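Drep2 (Drosophila melanogaster, PDB 4D2K) probably takes part in apoptotic DNA fragmentation, its CIDE domain, the piece described here, binding identical copies of the protein in higher-order assemblies. Local coordinates at residues 7-18 / 23-35. Numbering follows the deposited sequence.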
ATOM      1  N   ARG A   7      14.982  -1.503   8.650  1.00 86.16           N
ATOM      2  CA  ARG A   7      15.089  -1.820  10.067  1.00 86.84           C
ATOM      3  C   ARG A   7      13.934  -1.234  10.902  1.00 81.21           C
ATOM      4  O   ARG A   7      13.877  -0.043  11.204  1.00 82.15           O
ATOM      5  CB  ARG A   7      16.450  -1.360  10.603  1.00 96.34           C
ATOM      6  CG  ARG A   7      16.749   0.112  10.379  1.00104.36           C
ATOM      7  CD  ARG A   7      18.130   0.508  10.897  1.00107.35           C
ATOM      8  NE  ARG A   7      18.250   0.343  12.346  1.00108.88           N
ATOM      9  CZ  ARG A   7      19.342   0.628  13.050  1.00109.53           C
ATOM     10  NH1 ARG A   7      20.422   1.118  12.451  1.00109.22           N
ATOM     11  NH2 ARG A   7      19.349   0.442  14.362  1.00108.85           N
ATOM     12  N   GLY A   8      13.000  -2.109  11.249  1.00 72.56           N
ATOM     13  CA  GLY A   8      11.874  -1.796  12.108  1.00 67.19           C
ATOM     14  C   GLY A   8      10.712  -1.055  11.466  1.00 61.45           C
ATOM     15  O   GLY A   8      10.425  -1.236  10.282  1.00 60.84           O
ATOM     16  N   LYS A   9      10.092  -0.152  12.217  1.00 57.75           N
ATOM     17  CA  LYS A   9       8.938   0.566  11.701  1.00 54.03           C
ATOM     18  C   LYS A   9       9.393   1.666  10.747  1.00 51.68           C
ATOM     19  O   LYS A   9      10.342   2.392  11.044  1.00 51.92           O
ATOM     20  CB  LYS A   9       8.130   1.173  12.854  1.00 53.29           C
ATOM     21  CG  LYS A   9       7.683   0.184  13.945  1.00 57.40           C
ATOM     22  CD  LYS A   9       6.540  -0.732  13.548  1.00 62.26           C
ATOM     23  CE  LYS A   9       6.239  -1.685  14.703  1.00 71.92           C
ATOM     24  NZ  LYS A   9       4.984  -2.466  14.537  1.00 73.91           N
ATOM     25  N   ARG A  10       8.697   1.828   9.628  1.00 44.74           N
ATOM     26  CA  ARG A  10       9.107   2.825   8.636  1.00 44.04           C
ATOM     27  C   ARG A  10       7.852   3.536   8.127  1.00 39.71           C
ATOM     28  O   ARG A  10       6.788   2.921   8.052  1.00 39.01           O
ATOM     29  CB  ARG A  10       9.875   2.153   7.479  1.00 42.75           C
ATOM     30  CG  ARG A  10       8.990   1.278   6.587  1.00 44.49           C
ATOM     31  CD  ARG A  10       9.759   0.339   5.669  1.00 54.33           C
ATOM     32  NE  ARG A  10      10.451  -0.710   6.424  1.00 62.32           N
ATOM     33  CZ  ARG A  10      11.404  -1.490   5.920  1.00 59.86           C
ATOM     34  NH1 ARG A  10      11.769  -1.347   4.655  1.00 58.37           N
ATOM     35  NH2 ARG A  10      11.978  -2.417   6.674  1.00 70.30           N
ATOM     36  N   PRO A  11       7.974   4.807   7.726  1.00 36.43           N
ATOM     37  CA  PRO A  11       6.825   5.519   7.154  1.00 34.71           C
ATOM     38  C   PRO A  11       6.656   5.120   5.705  1.00 36.03           C
ATOM     39  O   PRO A  11       7.668   4.924   5.034  1.00 32.81           O
ATOM     40  CB  PRO A  11       7.217   6.991   7.266  1.00 36.98           C
ATOM     41  CG  PRO A  11       8.727   6.975   7.275  1.00 35.64           C
ATOM     42  CD  PRO A  11       9.144   5.681   7.916  1.00 38.54           C
ATOM     43  N   LEU A  12       5.410   4.950   5.255  1.00 35.28           N
ATOM     44  CA  LEU A  12       5.084   4.697   3.854  1.00 31.88           C
ATOM     45  C   LEU A  12       3.819   5.494   3.555  1.00 35.50           C
ATOM     46  O   LEU A  12       3.066   5.807   4.492  1.00 32.69           O
ATOM     47  CB  LEU A  12       4.865   3.199   3.590  1.00 32.34           C
ATOM     48  CG  LEU A  12       6.074   2.278   3.821  1.00 37.11           C
ATOM     49  CD1 LEU A  12       5.696   0.804   3.695  1.00 33.53           C
ATOM     50  CD2 LEU A  12       7.228   2.649   2.898  1.00 32.28           C
ATOM     51  N   LYS A  13       3.580   5.828   2.282  1.00 32.10           N
ATOM     52  CA  LYS A  13       2.361   6.555   1.906  1.00 36.17           C
ATOM     53  C   LYS A  13       1.392   5.609   1.176  1.00 39.06           C
ATOM     54  O   LYS A  13       1.774   4.905   0.239  1.00 36.54           O
ATOM     55  CB  LYS A  13       2.695   7.775   1.032  1.00 33.77           C
ATOM     56  CG  LYS A  13       3.461   8.916   1.780  1.00 35.98           C
ATOM     57  CD  LYS A  13       4.040   9.955   0.776  1.00 37.38           C
ATOM     58  CE  LYS A  13       4.768  11.140   1.469  1.00 36.93           C
ATOM     59  NZ  LYS A  13       5.381  12.116   0.491  1.00 33.05           N
ATOM     60  N   ILE A  14       0.127   5.617   1.572  1.00 36.97           N
ATOM     61  CA  ILE A  14      -0.817   4.687   1.002  1.00 37.34           C
ATOM     62  C   ILE A  14      -2.010   5.484   0.494  1.00 39.80           C
ATOM     63  O   ILE A  14      -2.706   6.180   1.236  1.00 38.93           O
ATOM     64  CB  ILE A  14      -1.226   3.570   2.016  1.00 40.24           C
ATOM     65  CG1 ILE A  14      -2.070   2.496   1.330  1.00 47.66           C
ATOM     66  CG2 ILE A  14      -1.997   4.122   3.201  1.00 51.42           C
ATOM     67  CD1 ILE A  14      -1.263   1.507   0.506  1.00 48.41           C
ATOM     68  N   TRP A  15      -2.171   5.447  -0.822  1.00 35.96           N
ATOM     69  CA  TRP A  15      -3.203   6.217  -1.484  1.00 36.15           C
ATOM     70  C   TRP A  15      -4.212   5.267  -2.143  1.00 38.42           C
ATOM     71  O   TRP A  15      -3.859   4.141  -2.528  1.00 35.96           O
ATOM     72  CB  TRP A  15      -2.572   7.113  -2.547  1.00 37.97           C
ATOM     73  CG  TRP A  15      -1.592   8.129  -2.052  1.00 36.28           C
ATOM     74  CD1 TRP A  15      -1.188   8.320  -0.773  1.00 37.97           C
ATOM     75  CD2 TRP A  15      -0.868   9.075  -2.849  1.00 33.52           C
ATOM     76  NE1 TRP A  15      -0.271   9.339  -0.714  1.00 34.76           N
ATOM     77  CE2 TRP A  15      -0.056   9.817  -1.977  1.00 35.34           C
ATOM     78  CE3 TRP A  15      -0.825   9.361  -4.215  1.00 37.35           C
ATOM     79  CZ2 TRP A  15       0.791  10.845  -2.430  1.00 36.90           C
ATOM     80  CZ3 TRP A  15       0.028  10.379  -4.663  1.00 36.13           C
ATOM     81  CH2 TRP A  15       0.818  11.100  -3.773  1.00 36.28           C
ATOM     82  N   ASP A  16      -5.431   5.745  -2.391  1.00 41.20           N
ATOM     83  CA  ASP A  16      -6.414   4.860  -3.007  1.00 41.05           C
ATOM     84  C   ASP A  16      -6.123   4.821  -4.498  1.00 40.18           C
ATOM     85  O   ASP A  16      -5.245   5.553  -4.971  1.00 38.83           O
ATOM     86  CB  ASP A  16      -7.852   5.296  -2.694  1.00 39.76           C
ATOM     87  CG  ASP A  16      -8.218   6.656  -3.268  1.00 40.68           C
ATOM     88  OD1 ASP A  16      -7.679   7.099  -4.302  1.00 46.01           O
ATOM     89  OD2 ASP A  16      -9.050   7.315  -2.636  1.00 42.33           O
ATOM     90  N   SER A  17      -6.822   3.940  -5.209  1.00 42.66           N
ATOM     91  CA  SER A  17      -6.615   3.714  -6.644  1.00 44.78           C
ATOM     92  C   SER A  17      -6.696   4.992  -7.462  1.00 42.54           C
ATOM     93  O   SER A  17      -5.993   5.120  -8.447  1.00 42.74           O
ATOM     94  CB  SER A  17      -7.599   2.675  -7.179  1.00 44.77           C
ATOM     95  OG  SER A  17      -8.943   3.084  -7.011  1.00 52.81           O
ATOM     96  N   TRP A  18      -7.516   5.942  -7.029  1.00 46.10           N
ATOM     97  CA  TRP A  18      -7.713   7.198  -7.767  1.00 48.82           C
ATOM     98  C   TRP A  18      -6.743   8.298  -7.342  1.00 46.48           C
ATOM     99  O   TRP A  18      -6.787   9.397  -7.890  1.00 44.69           O
ATOM    100  CB  TRP A  18      -9.134   7.742  -7.543  1.00 53.33           C
ATOM    101  CG  TRP A  18     -10.236   6.936  -8.124  1.00 63.48           C
ATOM    102  CD1 TRP A  18     -11.021   6.037  -7.468  1.00 69.44           C
ATOM    103  CD2 TRP A  18     -10.694   6.960  -9.481  1.00 70.21           C
ATOM    104  NE1 TRP A  18     -11.935   5.491  -8.335  1.00 77.23           N
ATOM    105  CE2 TRP A  18     -11.755   6.042  -9.577  1.00 75.11           C
ATOM    106  CE3 TRP A  18     -10.308   7.668 -10.625  1.00 78.21           C
ATOM    107  CZ2 TRP A  18     -12.436   5.810 -10.768  1.00 81.43           C
ATOM    108  CZ3 TRP A  18     -10.984   7.437 -11.810  1.00 82.36           C
ATOM    109  CH2 TRP A  18     -12.036   6.516 -11.872  1.00 84.08           C
ATOM    110  N   LYS A  23      -2.985   8.714   2.603  1.00 34.59           N
ATOM    111  CA  LYS A  23      -2.749   8.469   4.022  1.00 36.10           C
ATOM    112  C   LYS A  23      -1.288   8.125   4.301  1.00 37.52           C
ATOM    113  O   LYS A  23      -0.562   7.682   3.423  1.00 36.79           O
ATOM    114  CB  LYS A  23      -3.626   7.311   4.520  1.00 39.55           C
ATOM    115  CG  LYS A  23      -5.126   7.528   4.338  1.00 38.03           C
ATOM    116  CD  LYS A  23      -5.640   8.536   5.323  1.00 41.24           C
ATOM    117  CE  LYS A  23      -7.125   8.702   5.220  1.00 41.45           C
ATOM    118  NZ  LYS A  23      -7.670   9.153   6.498  1.00 45.27           N
ATOM    119  N   GLY A  24      -0.868   8.282   5.545  1.00 36.80           N
ATOM    120  CA  GLY A  24       0.490   7.947   5.901  1.00 35.84           C
ATOM    121  C   GLY A  24       0.400   6.842   6.927  1.00 37.39           C
ATOM    122  O   GLY A  24      -0.446   6.893   7.821  1.00 40.56           O
ATOM    123  N   VAL A  25       1.265   5.838   6.800  1.00 35.14           N
ATOM    124  CA  VAL A  25       1.263   4.744   7.749  1.00 32.89           C
ATOM    125  C   VAL A  25       2.672   4.511   8.177  1.00 33.99           C
ATOM    126  O   VAL A  25       3.617   4.872   7.473  1.00 33.30           O
ATOM    127  CB  VAL A  25       0.682   3.431   7.146  1.00 36.65           C
ATOM    128  CG1 VAL A  25      -0.779   3.609   6.739  1.00 36.32           C
ATOM    129  CG2 VAL A  25       1.552   2.944   5.972  1.00 32.39           C
ATOM    130  N   VAL A  26       2.817   3.867   9.324  1.00 37.01           N
ATOM    131  CA  VAL A  26       4.125   3.503   9.828  1.00 37.26           C
ATOM    132  C   VAL A  26       4.089   2.038  10.190  1.00 39.68           C
ATOM    133  O   VAL A  26       3.363   1.650  11.098  1.00 38.17           O
ATOM    134  CB  VAL A  26       4.527   4.339  11.055  1.00 37.19           C
ATOM    135  CG1 VAL A  26       5.917   3.905  11.549  1.00 41.67           C
ATOM    136  CG2 VAL A  26       4.519   5.810  10.714  1.00 35.59           C
ATOM    137  N   VAL A  27       4.875   1.225   9.480  1.00 41.07           N
ATOM    138  CA  VAL A  27       4.764  -0.232   9.578  1.00 42.27           C
ATOM    139  C   VAL A  27       6.118  -0.928   9.474  1.00 47.92           C
ATOM    140  O   VAL A  27       7.054  -0.415   8.839  1.00 46.54           O
ATOM    141  CB  VAL A  27       3.830  -0.810   8.480  1.00 44.36           C
ATOM    142  CG1 VAL A  27       2.371  -0.312   8.667  1.00 43.01           C
ATOM    143  CG2 VAL A  27       4.357  -0.445   7.104  1.00 37.55           C
ATOM    144  N   GLY A  28       6.217  -2.103  10.099  1.00 49.81           N
ATOM    145  CA  GLY A  28       7.439  -2.889  10.078  1.00 46.54           C
ATOM    146  C   GLY A  28       7.463  -4.031   9.085  1.00 44.90           C
ATOM    147  O   GLY A  28       8.538  -4.484   8.698  1.00 47.69           O
ATOM    148  N   THR A  29       6.287  -4.518   8.690  1.00 41.50           N
ATOM    149  CA  THR A  29       6.171  -5.706   7.834  1.00 43.93           C
ATOM    150  C   THR A  29       5.117  -5.544   6.733  1.00 42.24           C
ATOM    151  O   THR A  29       4.192  -4.724   6.843  1.00 38.96           O
ATOM    152  CB  THR A  29       5.770  -6.985   8.641  1.00 45.01           C
ATOM    153  OG1 THR A  29       4.450  -6.793   9.153  1.00 42.47           O
ATOM    154  CG2 THR A  29       6.717  -7.272   9.825  1.00 37.98           C
ATOM    155  N   PHE A  30       5.232  -6.368   5.695  1.00 42.14           N
ATOM    156  CA  PHE A  30       4.258  -6.354   4.611  1.00 42.95           C
ATOM    157  C   PHE A  30       2.842  -6.668   5.103  1.00 42.08           C
ATOM    158  O   PHE A  30       1.870  -6.024   4.692  1.00 40.85           O
ATOM    159  CB  PHE A  30       4.673  -7.330   3.513  1.00 44.24           C
ATOM    160  CG  PHE A  30       3.643  -7.477   2.433  1.00 45.24           C
ATOM    161  CD1 PHE A  30       3.406  -6.455   1.531  1.00 41.93           C
ATOM    162  CD2 PHE A  30       2.904  -8.648   2.334  1.00 45.94           C
ATOM    163  CE1 PHE A  30       2.445  -6.593   0.558  1.00 44.57           C
ATOM    164  CE2 PHE A  30       1.941  -8.797   1.364  1.00 43.21           C
ATOM    165  CZ  PHE A  30       1.706  -7.768   0.475  1.00 45.37           C
ATOM    166  N   GLU A  31       2.735  -7.562   6.075  1.00 42.05           N
ATOM    167  CA  GLU A  31       1.428  -7.982   6.545  1.00 40.81           C
ATOM    168  C   GLU A  31       0.776  -6.814   7.294  1.00 42.83           C
ATOM    169  O   GLU A  31      -0.421  -6.500   7.129  1.00 39.80           O
ATOM    170  CB  GLU A  31       1.576  -9.208   7.462  1.00 46.00           C
ATOM    171  CG  GLU A  31       2.065 -10.529   6.787  1.00 50.48           C
ATOM    172  CD  GLU A  31       3.535 -10.533   6.307  1.00 57.39           C
ATOM    173  OE1 GLU A  31       4.437  -9.984   6.993  1.00 56.78           O
ATOM    174  OE2 GLU A  31       3.788 -11.110   5.224  1.00 56.70           O
ATOM    175  N   GLU A  32       1.610  -6.105   8.046  1.00 43.11           N
ATOM    176  CA  GLU A  32       1.197  -4.911   8.756  1.00 44.50           C
ATOM    177  C   GLU A  32       0.897  -3.792   7.748  1.00 41.97           C
ATOM    178  O   GLU A  32      -0.001  -2.970   7.970  1.00 42.56           O
ATOM    179  CB  GLU A  32       2.283  -4.525   9.771  1.00 46.20           C
ATOM    180  CG  GLU A  32       1.931  -3.449  10.778  1.00 54.04           C
ATOM    181  CD  GLU A  32       3.124  -3.103  11.664  1.00 61.06           C
ATOM    182  OE1 GLU A  32       3.896  -4.032  12.000  1.00 61.04           O
ATOM    183  OE2 GLU A  32       3.311  -1.911  11.994  1.00 65.99           O
ATOM    184  N   LEU A  33       1.632  -3.762   6.638  1.00 39.34           N
ATOM    185  CA  LEU A  33       1.291  -2.820   5.575  1.00 40.06           C
ATOM    186  C   LEU A  33      -0.147  -3.033   5.125  1.00 41.49           C
ATOM    187  O   LEU A  33      -0.900  -2.066   5.026  1.00 40.44           O
ATOM    188  CB  LEU A  33       2.252  -2.936   4.386  1.00 39.44           C
ATOM    189  CG  LEU A  33       1.789  -2.173   3.138  1.00 37.92           C
ATOM    190  CD1 LEU A  33       1.605  -0.697   3.428  1.00 38.94           C
ATOM    191  CD2 LEU A  33       2.824  -2.327   2.048  1.00 37.30           C
ATOM    192  N   LEU A  34      -0.544  -4.291   4.908  1.00 41.17           N
ATOM    193  CA  LEU A  34      -1.929  -4.594   4.519  1.00 42.02           C
ATOM    194  C   LEU A  34      -2.957  -4.206   5.590  1.00 44.34           C
ATOM    195  O   LEU A  34      -3.972  -3.572   5.292  1.00 42.86           O
ATOM    196  CB  LEU A  34      -2.084  -6.085   4.191  1.00 40.54           C
ATOM    197  CG  LEU A  34      -1.339  -6.644   2.977  1.00 46.14           C
ATOM    198  CD1 LEU A  34      -1.546  -8.146   2.839  1.00 46.71           C
ATOM    199  CD2 LEU A  34      -1.822  -5.950   1.731  1.00 42.51           C
ATOM    200  N   VAL A  35      -2.714  -4.607   6.834  1.00 43.18           N
ATOM    201  CA  VAL A  35      -3.635  -4.259   7.909  1.00 43.47           C
ATOM    202  C   VAL A  35      -3.855  -2.737   8.037  1.00 45.46           C
ATOM    203  O   VAL A  35      -5.004  -2.287   8.054  1.00 44.90           O
ATOM    204  CB  VAL A  35      -3.159  -4.825   9.257  1.00 48.64           C
ATOM    205  CG1 VAL A  35      -3.963  -4.209  10.388  1.00 52.02           C
ATOM    206  CG2 VAL A  35      -3.270  -6.365   9.260  1.00 41.74           C
TER
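Arg-10, Leu-12 and Ile-14 each exchange two backbone hydrogen bonds with Val-27, Val-25 and Lys-23 in turn. The three antiparallel hydrogen-bonded pairs make a beta hairpin of strands 10-16 and 22-27. Val-25 N to Leu-12 O is the straightest of the six bonds, 2.9 Å long with 175° at the hydrogen. The bond from Arg-10 N to Val-27 O is more bent, with 151° at the hydrogen. Several carbonyls take a CA-H...O contact as well, such as Val-26 CA to Arg-10 O at 3.3 Å.

Just before strand 10-16, Lys-9 reaches to the first turn of helix 30-40. Its chain bends at the CB-CG bond (chi2 -74°), which brings CD beside Gly-28 N and NZ to the carboxylate of Glu-32. NZ lies 3.1 Å from Glu-32 OE2 in a salt bridge, on the syn side. A weak second bond goes to Glu-32 OE1. The two side chains meet nearly at right angles. Gly-28 N also gives a weak bond to Glu-32 OE2. Glu-32 N donates to Thr-29 OG1, the N-cap of the helix. An alanine in place of Glu-32 would probably leave the Lys-9 ammonium without its mate and Gly-28 N without its weak acceptor.

Leu-12, Ile-14, Val-25 and Val-27 are buried on one face of the hairpin. Leu-12 CD1 meets Val-27 CG2 at 3.9 Å, and Ile-14 CG2 meets Val-25 CG1 at 3.8 Å. Phe-66 of helix 63-67 packs against Leu-12 and Val-27. Arg-10 NH1 is satisfied by Arg-67 O, but Arg-10 NE is buried without a partner.

This is the N-terminal hairpin and following helix of the ubiquitin-like CIDE-N fold. Main-chain bonds and apolar packing hold the hairpin, while one ion pair ties its start to the helix and would probably weaken with salt.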